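PDB 5G0A: transaminase from Bacillus megaterium, which catalyses S-selective transamination, passing amino groups between substrates with pyridoxal-5'-phosphate as cofactor, as a member of the class-III aminotransferases. Local coordinates for residues Y363-L368 with G379-Y384; W388-V393 with M441-S446; R138-T143 with A188-P193; I131-T136 with Q230-I235. One frame throughout, in Å; residues are numbered along the deposited sequence.

Contact 1 (Y363-L368 with G379-Y384); sequences YIRSKL and GNFDGY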
# COMPACT_ATOMS: atom_id res chain seq x y z
N TYR B 363 -35.48 29.34 15.28
CA TYR B 363 -35.16 30.65 15.85
C TYR B 363 -33.85 31.22 15.31
O TYR B 363 -33.80 32.38 14.87
CB TYR B 363 -35.14 30.59 17.38
CG TYR B 363 -34.98 31.95 18.02
CD1 TYR B 363 -36.03 32.88 18.02
CD2 TYR B 363 -33.77 32.33 18.61
CE1 TYR B 363 -35.89 34.13 18.59
CE2 TYR B 363 -33.61 33.59 19.18
CZ TYR B 363 -34.68 34.48 19.17
OH TYR B 363 -34.54 35.73 19.75
N ILE B 364 -32.79 30.41 15.33
CA ILE B 364 -31.50 30.81 14.79
C ILE B 364 -31.62 31.18 13.30
O ILE B 364 -30.98 32.12 12.85
CB ILE B 364 -30.43 29.69 14.98
CG1 ILE B 364 -29.95 29.64 16.44
CG2 ILE B 364 -29.24 29.89 14.04
CD1 ILE B 364 -29.36 28.30 16.86
N ARG B 365 -32.42 30.42 12.56
CA ARG B 365 -32.71 30.72 11.15
C ARG B 365 -33.24 32.17 11.01
O ARG B 365 -32.72 32.93 10.20
CB ARG B 365 -33.69 29.68 10.58
CG ARG B 365 -34.47 30.09 9.33
CD ARG B 365 -33.66 29.91 8.07
NE ARG B 365 -33.34 28.51 7.81
CZ ARG B 365 -32.71 28.07 6.72
NH1 ARG B 365 -32.34 28.93 5.78
NH2 ARG B 365 -32.45 26.78 6.58
N SER B 366 -34.23 32.53 11.81
CA SER B 366 -34.77 33.91 11.80
C SER B 366 -33.73 34.97 12.18
O SER B 366 -33.73 36.08 11.63
CB SER B 366 -36.00 34.02 12.71
OG SER B 366 -35.65 34.05 14.08
N LYS B 367 -32.84 34.63 13.11
CA LYS B 367 -31.78 35.56 13.52
C LYS B 367 -30.74 35.73 12.42
O LYS B 367 -30.26 36.85 12.19
CB LYS B 367 -31.12 35.10 14.83
CG LYS B 367 -32.06 34.96 16.03
CD LYS B 367 -32.52 36.29 16.60
CE LYS B 367 -31.34 37.10 17.13
NZ LYS B 367 -31.82 38.20 18.02
N LEU B 368 -30.37 34.64 11.76
CA LEU B 368 -29.42 34.71 10.64
C LEU B 368 -30.01 35.45 9.43
O LEU B 368 -29.30 36.20 8.76
CB LEU B 368 -28.89 33.33 10.23
CG LEU B 368 -27.98 32.64 11.26
CD1 LEU B 368 -27.71 31.19 10.86
CD2 LEU B 368 -26.66 33.39 11.44
N GLY B 379 -22.77 35.68 2.54
CA GLY B 379 -23.18 35.27 1.19
C GLY B 379 -24.37 34.34 1.22
O GLY B 379 -25.31 34.46 0.42
N ASN B 380 -24.33 33.39 2.15
CA ASN B 380 -25.40 32.43 2.38
C ASN B 380 -25.27 31.79 3.76
O ASN B 380 -24.25 31.94 4.43
CB ASN B 380 -25.41 31.33 1.30
CG ASN B 380 -26.71 30.55 1.29
OD1 ASN B 380 -27.79 31.11 1.51
ND2 ASN B 380 -26.62 29.24 1.06
N PHE B 381 -26.33 31.11 4.20
CA PHE B 381 -26.26 30.30 5.42
C PHE B 381 -27.25 29.17 5.27
O PHE B 381 -28.25 29.27 4.54
CB PHE B 381 -26.54 31.13 6.69
CG PHE B 381 -27.97 31.55 6.85
CD1 PHE B 381 -28.90 30.70 7.44
CD2 PHE B 381 -28.39 32.80 6.39
CE1 PHE B 381 -30.23 31.08 7.57
CE2 PHE B 381 -29.72 33.18 6.52
CZ PHE B 381 -30.64 32.33 7.11
N ASP B 382 -26.97 28.08 5.98
CA ASP B 382 -27.76 26.89 5.86
C ASP B 382 -27.50 26.06 7.12
O ASP B 382 -26.51 26.27 7.82
CB ASP B 382 -27.32 26.13 4.61
CG ASP B 382 -28.38 25.17 4.10
OD1 ASP B 382 -29.50 25.14 4.65
OD2 ASP B 382 -28.07 24.43 3.14
N GLY B 383 -28.40 25.14 7.41
CA GLY B 383 -28.30 24.35 8.64
C GLY B 383 -29.62 23.88 9.14
O GLY B 383 -30.60 23.84 8.39
N TYR B 384 -29.63 23.47 10.41
CA TYR B 384 -30.78 22.89 11.10
C TYR B 384 -30.38 22.63 12.55
O TYR B 384 -29.19 22.51 12.85
CB TYR B 384 -31.31 21.61 10.41
CG TYR B 384 -30.29 20.69 9.74
CD1 TYR B 384 -28.95 20.65 10.14
CD2 TYR B 384 -30.70 19.82 8.72
CE1 TYR B 384 -28.05 19.79 9.51
CE2 TYR B 384 -29.81 18.95 8.11
CZ TYR B 384 -28.49 18.93 8.52
OH TYR B 384 -27.60 18.08 7.91
O HOH W 1 -33.24 24.67 8.75
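Leu368, on helix 353-374, lays its CB over the centre of the Phe381 ring in a CH-pi contact: CB stands 3.6 Å from the ring centroid, 5° off the normal. With CG between the backbone N and the carbonyl carbon (chi1 72°), the Phe381 ring leaves the strand on the helix side and meets Leu368. Leu368 CD1 also touches ring atom CD1 of Phe381 at 3.7 Å. Arg365 meets a different corner of the ring, its NH1 lying 3.5 Å from Phe381 CE1 with the guanidinium and ring planes 50° apart. Its chain bends at chi2 and chi3, and its CD also touches CE1. Beyond the ring, Arg365 NH2 forms a long salt bridge of 3.9 Å with Asp382 OD1. A water in the guanidinium plane accepts from Arg365 NH2 (3.1 Å) and donates to Gly383 O (2.8 Å). Trp388 of the next strand packs against both Arg365 and Leu368. An alanine at Phe381 would probably open a gap beneath Leu368 CB and let the Arg365 side chain turn more freely. The chemistry is therefore split: close apolar packing joins helix to strand, while charge and water make a looser link beside it.

Contact 2 (W388-V393 with M441-S446); sequences WIVDIV and MRIGAS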
# COMPACT_ATOMS: atom_id res chain seq x y z
N TRP B 388 -24.99 25.08 12.19
CA TRP B 388 -25.20 26.10 11.16
C TRP B 388 -23.90 26.42 10.44
O TRP B 388 -22.83 26.52 11.06
CB TRP B 388 -25.90 27.35 11.76
CG TRP B 388 -27.31 27.01 12.17
CD1 TRP B 388 -27.72 26.49 13.36
CD2 TRP B 388 -28.48 27.11 11.36
NE1 TRP B 388 -29.07 26.25 13.34
CE2 TRP B 388 -29.56 26.64 12.12
CE3 TRP B 388 -28.72 27.57 10.06
CZ2 TRP B 388 -30.86 26.60 11.62
CZ3 TRP B 388 -30.01 27.53 9.57
CH2 TRP B 388 -31.06 27.05 10.34
N ILE B 389 -23.98 26.54 9.12
CA ILE B 389 -22.88 27.07 8.34
C ILE B 389 -23.29 28.46 7.88
O ILE B 389 -24.45 28.68 7.55
CB ILE B 389 -22.55 26.23 7.08
CG1 ILE B 389 -23.80 26.02 6.22
CG2 ILE B 389 -21.89 24.91 7.45
CD1 ILE B 389 -23.54 26.15 4.74
N VAL B 390 -22.33 29.37 7.89
CA VAL B 390 -22.51 30.71 7.34
C VAL B 390 -21.33 30.97 6.40
O VAL B 390 -20.16 31.01 6.83
CB VAL B 390 -22.54 31.81 8.44
CG1 VAL B 390 -22.78 33.19 7.80
CG2 VAL B 390 -23.60 31.53 9.49
N ASP B 391 -21.65 31.13 5.12
CA ASP B 391 -20.63 31.41 4.12
C ASP B 391 -20.26 32.89 4.18
O ASP B 391 -21.11 33.76 3.98
CB ASP B 391 -21.10 31.03 2.71
CG ASP B 391 -21.52 29.57 2.61
OD1 ASP B 391 -20.83 28.70 3.17
OD2 ASP B 391 -22.53 29.30 1.92
N ILE B 392 -18.99 33.15 4.47
CA ILE B 392 -18.47 34.50 4.62
C ILE B 392 -17.81 34.92 3.30
O ILE B 392 -17.02 34.17 2.73
CB ILE B 392 -17.46 34.58 5.80
CG1 ILE B 392 -18.11 34.12 7.13
CG2 ILE B 392 -16.89 35.99 5.96
CD1 ILE B 392 -19.19 35.03 7.69
N VAL B 393 -18.16 36.10 2.81
CA VAL B 393 -17.63 36.60 1.54
C VAL B 393 -17.27 38.07 1.64
O VAL B 393 -17.73 38.77 2.54
CB VAL B 393 -18.64 36.44 0.38
CG1 VAL B 393 -18.87 34.96 0.04
CG2 VAL B 393 -19.95 37.15 0.71
N MET B 441 -18.28 29.90 8.70
CA MET B 441 -18.60 29.74 10.10
C MET B 441 -19.27 28.41 10.32
O MET B 441 -20.02 27.96 9.48
CB MET B 441 -19.56 30.82 10.47
CG MET B 441 -19.07 32.13 9.92
SD MET B 441 -18.37 33.01 11.29
CE MET B 441 -19.96 33.61 11.81
N ARG B 442 -19.01 27.83 11.50
CA ARG B 442 -19.61 26.57 11.90
C ARG B 442 -20.08 26.79 13.34
O ARG B 442 -19.28 26.85 14.27
CB ARG B 442 -18.59 25.43 11.85
CG ARG B 442 -19.21 24.04 11.74
CD ARG B 442 -19.51 23.78 10.27
NE ARG B 442 -20.07 22.47 9.90
CZ ARG B 442 -21.37 22.25 9.72
NH1 ARG B 442 -22.26 23.21 9.97
NH2 ARG B 442 -21.78 21.06 9.31
N ILE B 443 -21.39 26.94 13.48
CA ILE B 443 -21.97 27.43 14.73
C ILE B 443 -22.74 26.32 15.39
O ILE B 443 -23.55 25.66 14.74
CB ILE B 443 -22.91 28.64 14.44
CG1 ILE B 443 -22.09 29.79 13.85
CG2 ILE B 443 -23.63 29.10 15.71
CD1 ILE B 443 -22.91 30.88 13.22
N GLY B 444 -22.50 26.12 16.69
CA GLY B 444 -23.25 25.12 17.45
C GLY B 444 -23.28 25.45 18.94
O GLY B 444 -22.35 26.06 19.45
N ALA B 445 -24.35 25.05 19.60
CA ALA B 445 -24.47 25.19 21.05
C ALA B 445 -25.13 23.93 21.58
O ALA B 445 -25.34 22.99 20.81
CB ALA B 445 -25.27 26.45 21.41
N SER B 446 -25.46 23.88 22.87
CA SER B 446 -26.18 22.72 23.40
C SER B 446 -27.60 22.74 22.84
O SER B 446 -28.10 23.81 22.45
CB SER B 446 -26.17 22.73 24.92
OG SER B 446 -24.86 22.98 25.43
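Trp388 and Ile443 form one antiparallel hydrogen-bonded pair, and Val390 and Met441 the next. Trp388 N gives to Ile443 O at 3.0 Å, and Ile443 N returns a bond to Trp388 O at 2.8 Å. In the second pair Val390 N reaches Met441 O at 3.1 Å, and Met441 N reaches Val390 O at 2.9 Å. Between them lies the non-hydrogen-bonded pair Ile389 and Arg442, whose CA atoms make CA-H...O contacts with Met441 O and Trp388 O.

Apolar packing fills the face bearing Val390, Met441 and Ile443. Val390 CB meets Met441 CB at 3.7 Å, and Val390 CG2 touches Ile443 CD1. Farther along, Met441 CG stands anti to its own carbonyl carbon (chi1 -46°), a placement that sets it 3.6 Å from Ile392 CG1.

Polar and mixed contacts gather on the other face. Ile389 CG2 sits over one face of the Arg442 guanidinium, tightly, 3.1 Å from NH1, while Trp388 O lies at the guanidinium edge. Arg442 NE is hydrogen-bonded to Gly241 O, and NH2 bonds weakly to Ser239 OG and Gln240 O. The Arg442 side chain lies about 9 Å from the bound pyridoxal-5'-phosphate. An alanine at Arg442 would probably leave Gly241 O without this donor and Ile389 CG2 without its cover.

With strand 378-384 these two strands make a three-stranded antiparallel sheet, backed by helices 353-374 and 451-468 on the face of Trp388, Val390 and Met441. Such an alpha/beta layering fits the C-terminal part of fold-type I aminotransferases.

Contact 3 (R138-T143 with A188-P193); sequences RPLVVT and AVLMAP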
# COMPACT_ATOMS: atom_id res chain seq x y z
N ARG B 138 -14.64 -7.27 0.63
CA ARG B 138 -14.13 -6.35 -0.41
C ARG B 138 -13.28 -5.26 0.25
O ARG B 138 -13.60 -4.84 1.37
CB ARG B 138 -15.26 -5.65 -1.16
CG ARG B 138 -16.22 -6.59 -1.89
CD ARG B 138 -17.33 -5.73 -2.48
NE ARG B 138 -18.44 -6.59 -2.92
CZ ARG B 138 -19.66 -6.11 -3.16
NH1 ARG B 138 -19.92 -4.82 -2.99
NH2 ARG B 138 -20.63 -6.95 -3.55
N PRO B 139 -12.25 -4.77 -0.46
CA PRO B 139 -11.30 -3.83 0.17
C PRO B 139 -11.60 -2.33 0.05
O PRO B 139 -11.25 -1.58 0.95
CB PRO B 139 -9.99 -4.10 -0.59
CG PRO B 139 -10.45 -4.52 -1.96
CD PRO B 139 -11.68 -5.38 -1.69
N LEU B 140 -12.17 -1.88 -1.06
CA LEU B 140 -12.19 -0.45 -1.31
C LEU B 140 -13.33 0.26 -0.59
O LEU B 140 -14.46 -0.23 -0.51
CB LEU B 140 -12.27 -0.16 -2.81
CG LEU B 140 -11.07 -0.58 -3.66
CD1 LEU B 140 -11.30 -0.14 -5.10
CD2 LEU B 140 -9.78 0.06 -3.13
N VAL B 141 -13.02 1.43 -0.03
CA VAL B 141 -14.07 2.27 0.53
C VAL B 141 -13.98 3.63 -0.18
O VAL B 141 -12.88 4.17 -0.43
CB VAL B 141 -13.92 2.45 2.07
CG1 VAL B 141 -14.92 3.50 2.57
CG2 VAL B 141 -14.12 1.11 2.80
N VAL B 142 -15.15 4.17 -0.52
CA VAL B 142 -15.26 5.45 -1.21
C VAL B 142 -15.65 6.51 -0.19
O VAL B 142 -16.66 6.37 0.52
CB VAL B 142 -16.34 5.38 -2.31
CG1 VAL B 142 -16.49 6.74 -2.99
CG2 VAL B 142 -16.00 4.29 -3.31
N THR B 143 -14.83 7.56 -0.14
CA THR B 143 -15.12 8.75 0.66
C THR B 143 -15.28 9.97 -0.27
O THR B 143 -15.31 9.82 -1.50
CB THR B 143 -13.98 8.97 1.67
OG1 THR B 143 -14.40 9.92 2.66
CG2 THR B 143 -12.69 9.45 0.94
N ALA B 188 -6.90 1.52 1.01
CA ALA B 188 -7.78 1.05 -0.04
C ALA B 188 -8.99 2.02 -0.14
O ALA B 188 -10.08 1.66 0.24
CB ALA B 188 -8.22 -0.35 0.33
N VAL B 189 -8.74 3.24 -0.57
CA VAL B 189 -9.73 4.32 -0.51
C VAL B 189 -9.73 5.09 -1.81
O VAL B 189 -8.66 5.43 -2.38
CB VAL B 189 -9.47 5.30 0.68
CG1 VAL B 189 -10.39 6.53 0.63
CG2 VAL B 189 -9.58 4.57 2.01
N LEU B 190 -10.93 5.37 -2.30
CA LEU B 190 -11.12 6.26 -3.42
C LEU B 190 -11.77 7.54 -2.96
O LEU B 190 -12.74 7.51 -2.19
CB LEU B 190 -12.01 5.59 -4.46
CG LEU B 190 -11.61 4.23 -4.98
CD1 LEU B 190 -12.68 3.78 -5.98
CD2 LEU B 190 -10.22 4.27 -5.62
N MET B 191 -11.28 8.67 -3.44
CA MET B 191 -11.88 9.97 -3.12
C MET B 191 -12.83 10.44 -4.22
O MET B 191 -12.40 10.80 -5.31
CB MET B 191 -10.81 11.06 -2.84
CG MET B 191 -11.44 12.42 -2.57
SD MET B 191 -10.23 13.72 -2.25
CE MET B 191 -9.86 14.24 -3.93
N ALA B 192 -14.13 10.44 -3.91
CA ALA B 192 -15.18 10.92 -4.82
C ALA B 192 -15.42 12.40 -4.63
O ALA B 192 -14.94 12.99 -3.66
CB ALA B 192 -16.47 10.14 -4.59
N PRO B 193 -16.17 13.02 -5.56
CA PRO B 193 -16.37 14.47 -5.41
C PRO B 193 -17.21 14.83 -4.19
O PRO B 193 -18.06 14.05 -3.74
CB PRO B 193 -17.10 14.89 -6.70
CG PRO B 193 -17.39 13.64 -7.47
CD PRO B 193 -16.61 12.50 -6.87
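The parallel edge of the large mixed sheet, the core of the cofactor-binding domain in fold-type I aminotransferases, is built here as Val141, Val142 and Thr143 pair with Val189, Leu190 and Met191. Strand 189-192 is the outermost strand on this side within the chain. Four backbone hydrogen bonds pass back and forth, from Val141 N to Ala188 O, Leu190 N to Val141 O, Thr143 N to Leu190 O and Ala192 N to Thr143 O, all between 2.8 and 3.0 Å.

On the face of Val142 and Leu190, Leu140 CD1 meets Leu190 CD1 at 4.2 Å, and Val142 CG1 lies 3.8 Å from Ala192 CB. Helix 214-226 covers Leu190 and Ala192 there. The other face carries Val141, Val189 and Thr143, with Val141 packed on helix 121-136. Thr143 CG2 touches Val189 CG1 at 3.7 Å, while its OG1, anti to the backbone N (chi1 -166°), is bonded to Val158 O; the Thr143 side chain lies about 10 Å from the bound pyridoxal-5'-phosphate.

At the start of the pairing the assembly comes close, since Tyr185 of the second subunit packs on Pro139 and Leu140. Within the chain, Ala188 CB nestles beside Leu140 CD2 and lies 3.3 Å from Pro139 O.

Contact 4 (I131-T136 with Q230-I235); sequences IARLYT and QVAAVI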
# COMPACT_ATOMS: atom_id res chain seq x y z
N ILE B 131 -15.95 -3.76 9.64
CA ILE B 131 -17.15 -4.56 9.46
C ILE B 131 -17.62 -4.53 8.01
O ILE B 131 -17.98 -5.59 7.46
CB ILE B 131 -18.30 -4.10 10.40
CG1 ILE B 131 -17.96 -4.42 11.86
CG2 ILE B 131 -19.63 -4.76 10.02
CD1 ILE B 131 -18.78 -3.61 12.86
N ALA B 132 -17.63 -3.34 7.39
CA ALA B 132 -18.08 -3.22 5.99
C ALA B 132 -17.22 -4.11 5.10
O ALA B 132 -17.72 -4.83 4.24
CB ALA B 132 -18.03 -1.77 5.50
N ARG B 133 -15.91 -4.07 5.32
CA ARG B 133 -14.97 -4.89 4.52
C ARG B 133 -15.14 -6.37 4.76
O ARG B 133 -15.12 -7.15 3.80
CB ARG B 133 -13.51 -4.43 4.74
CG ARG B 133 -13.31 -3.03 4.17
CD ARG B 133 -11.98 -2.42 4.66
NE ARG B 133 -11.53 -1.39 3.73
CZ ARG B 133 -10.92 -0.26 4.07
NH1 ARG B 133 -10.69 0.03 5.35
NH2 ARG B 133 -10.55 0.58 3.10
N LEU B 134 -15.33 -6.76 6.02
CA LEU B 134 -15.54 -8.18 6.33
C LEU B 134 -16.87 -8.68 5.75
O LEU B 134 -16.91 -9.78 5.17
CB LEU B 134 -15.50 -8.47 7.82
CG LEU B 134 -14.10 -8.45 8.48
CD1 LEU B 134 -14.23 -8.28 9.99
CD2 LEU B 134 -13.20 -9.65 8.12
N TYR B 135 -17.93 -7.89 5.92
CA TYR B 135 -19.26 -8.36 5.45
C TYR B 135 -19.26 -8.56 3.93
O TYR B 135 -19.77 -9.57 3.39
CB TYR B 135 -20.34 -7.34 5.86
CG TYR B 135 -21.70 -7.69 5.31
CD1 TYR B 135 -22.47 -8.68 5.92
CD2 TYR B 135 -22.17 -7.07 4.16
CE1 TYR B 135 -23.71 -9.02 5.39
CE2 TYR B 135 -23.42 -7.40 3.63
CZ TYR B 135 -24.16 -8.37 4.24
OH TYR B 135 -25.38 -8.68 3.68
N THR B 136 -18.71 -7.57 3.23
CA THR B 136 -18.72 -7.62 1.77
C THR B 136 -17.59 -8.50 1.23
O THR B 136 -17.64 -8.92 0.07
CB THR B 136 -18.59 -6.24 1.14
OG1 THR B 136 -17.33 -5.65 1.54
CG2 THR B 136 -19.82 -5.29 1.51
N GLN B 230 -15.22 -4.94 -5.97
CA GLN B 230 -14.21 -4.77 -4.92
C GLN B 230 -14.43 -3.53 -4.05
O GLN B 230 -13.55 -3.16 -3.29
CB GLN B 230 -12.79 -4.83 -5.47
CG GLN B 230 -12.36 -3.62 -6.27
CD GLN B 230 -10.84 -3.62 -6.47
OE1 GLN B 230 -10.11 -4.38 -5.82
NE2 GLN B 230 -10.37 -2.76 -7.35
N VAL B 231 -15.61 -2.92 -4.19
CA VAL B 231 -15.96 -1.74 -3.38
C VAL B 231 -16.91 -2.19 -2.25
O VAL B 231 -18.05 -2.56 -2.49
CB VAL B 231 -16.58 -0.58 -4.21
CG1 VAL B 231 -16.99 0.58 -3.30
CG2 VAL B 231 -15.59 -0.07 -5.26
N ALA B 232 -16.43 -2.14 -1.02
CA ALA B 232 -17.25 -2.47 0.16
C ALA B 232 -18.38 -1.48 0.45
O ALA B 232 -19.47 -1.90 0.79
CB ALA B 232 -16.37 -2.59 1.42
N ALA B 233 -18.06 -0.18 0.38
CA ALA B 233 -18.90 0.86 0.96
C ALA B 233 -18.55 2.24 0.43
O ALA B 233 -17.41 2.50 -0.01
CB ALA B 233 -18.78 0.84 2.50
N VAL B 234 -19.53 3.13 0.50
CA VAL B 234 -19.32 4.55 0.40
C VAL B 234 -19.58 5.08 1.80
O VAL B 234 -20.59 4.73 2.42
CB VAL B 234 -20.35 5.20 -0.57
CG1 VAL B 234 -20.14 6.71 -0.60
CG2 VAL B 234 -20.16 4.64 -1.99
N ILE B 235 -18.67 5.89 2.31
CA ILE B 235 -18.86 6.56 3.61
C ILE B 235 -19.14 8.04 3.39
O ILE B 235 -18.46 8.67 2.59
CB ILE B 235 -17.67 6.33 4.56
CG1 ILE B 235 -18.01 6.87 5.96
CG2 ILE B 235 -16.33 6.88 3.99
CD1 ILE B 235 -17.03 6.43 7.03
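Thr136 and Ala132, on the last turn of helix 121-136, receive the methyl of Ala232 where the helix packs on a strand of the large sheet, the helix-on-sheet layering of a fold-type I aminotransferase. Ala232 CB lies 3.2 Å from Thr136 OG1 and 3.8 Å from Ala132 O. It also meets the root of the Arg133 side chain, 4.1 Å from CG. Beside it, Ala132 CB touches Ala233 CB at 4.0 Å. Thr136 CG2 rests 3.5 Å from Ala232 O, so both branches of the threonine lie against one alanine. With small side chains on both sides, the axes of helix 131-136 and strand 231-235 approach to 7.4 Å.

The next shell fixes these groups. Thr136 OG1 sits between its backbone N and carbonyl carbon (chi1 61°), from where it donates to Ala132 O at 2.8 Å. That oxygen also accepts from Thr136 N, and the two donors come from opposite faces of the carbonyl plane. On the strand, Ala232 has helical backbone angles (-67°/-45°), a local irregularity with which both Ala232 and Ala233 direct their CB toward the helix. Backbone bonds from Ala232 to Leu140 and Leu265 on the flanking strands hold it in the sheet.

Farther out, Leu265 and Ile267 pack on Ala132, and Pro181 of the third subunit packs on Arg133. The Arg133 chain runs extended from CG to NE; NE is hydrogen-bonded to Pro139 O, and NH2 makes a weak bond to Ala188 O.

How the contacts relate
The four contacts form two groups on two sheets. Contacts 1 and 2 share the three-stranded antiparallel sheet, where strands 378-384 and 387-392 are neighbours and Asp382 O probably bonds to Ile389 N; their centres are 8 Å apart. Contacts 3 and 4, with centres 9 Å apart, share the large sheet, and Val142 O probably bonds to Ile235 N. No touch joins the groups, whose nearest atoms stay about 14 Å apart. Contacts 2, 3 and 4 are buried, whereas contact 1 is only partly buried and mixes charge and water with its packing. Contacts 2 and 3 rest on backbone bonds, antiparallel and parallel respectively; contacts 1 and 4 pack a helix on a strand.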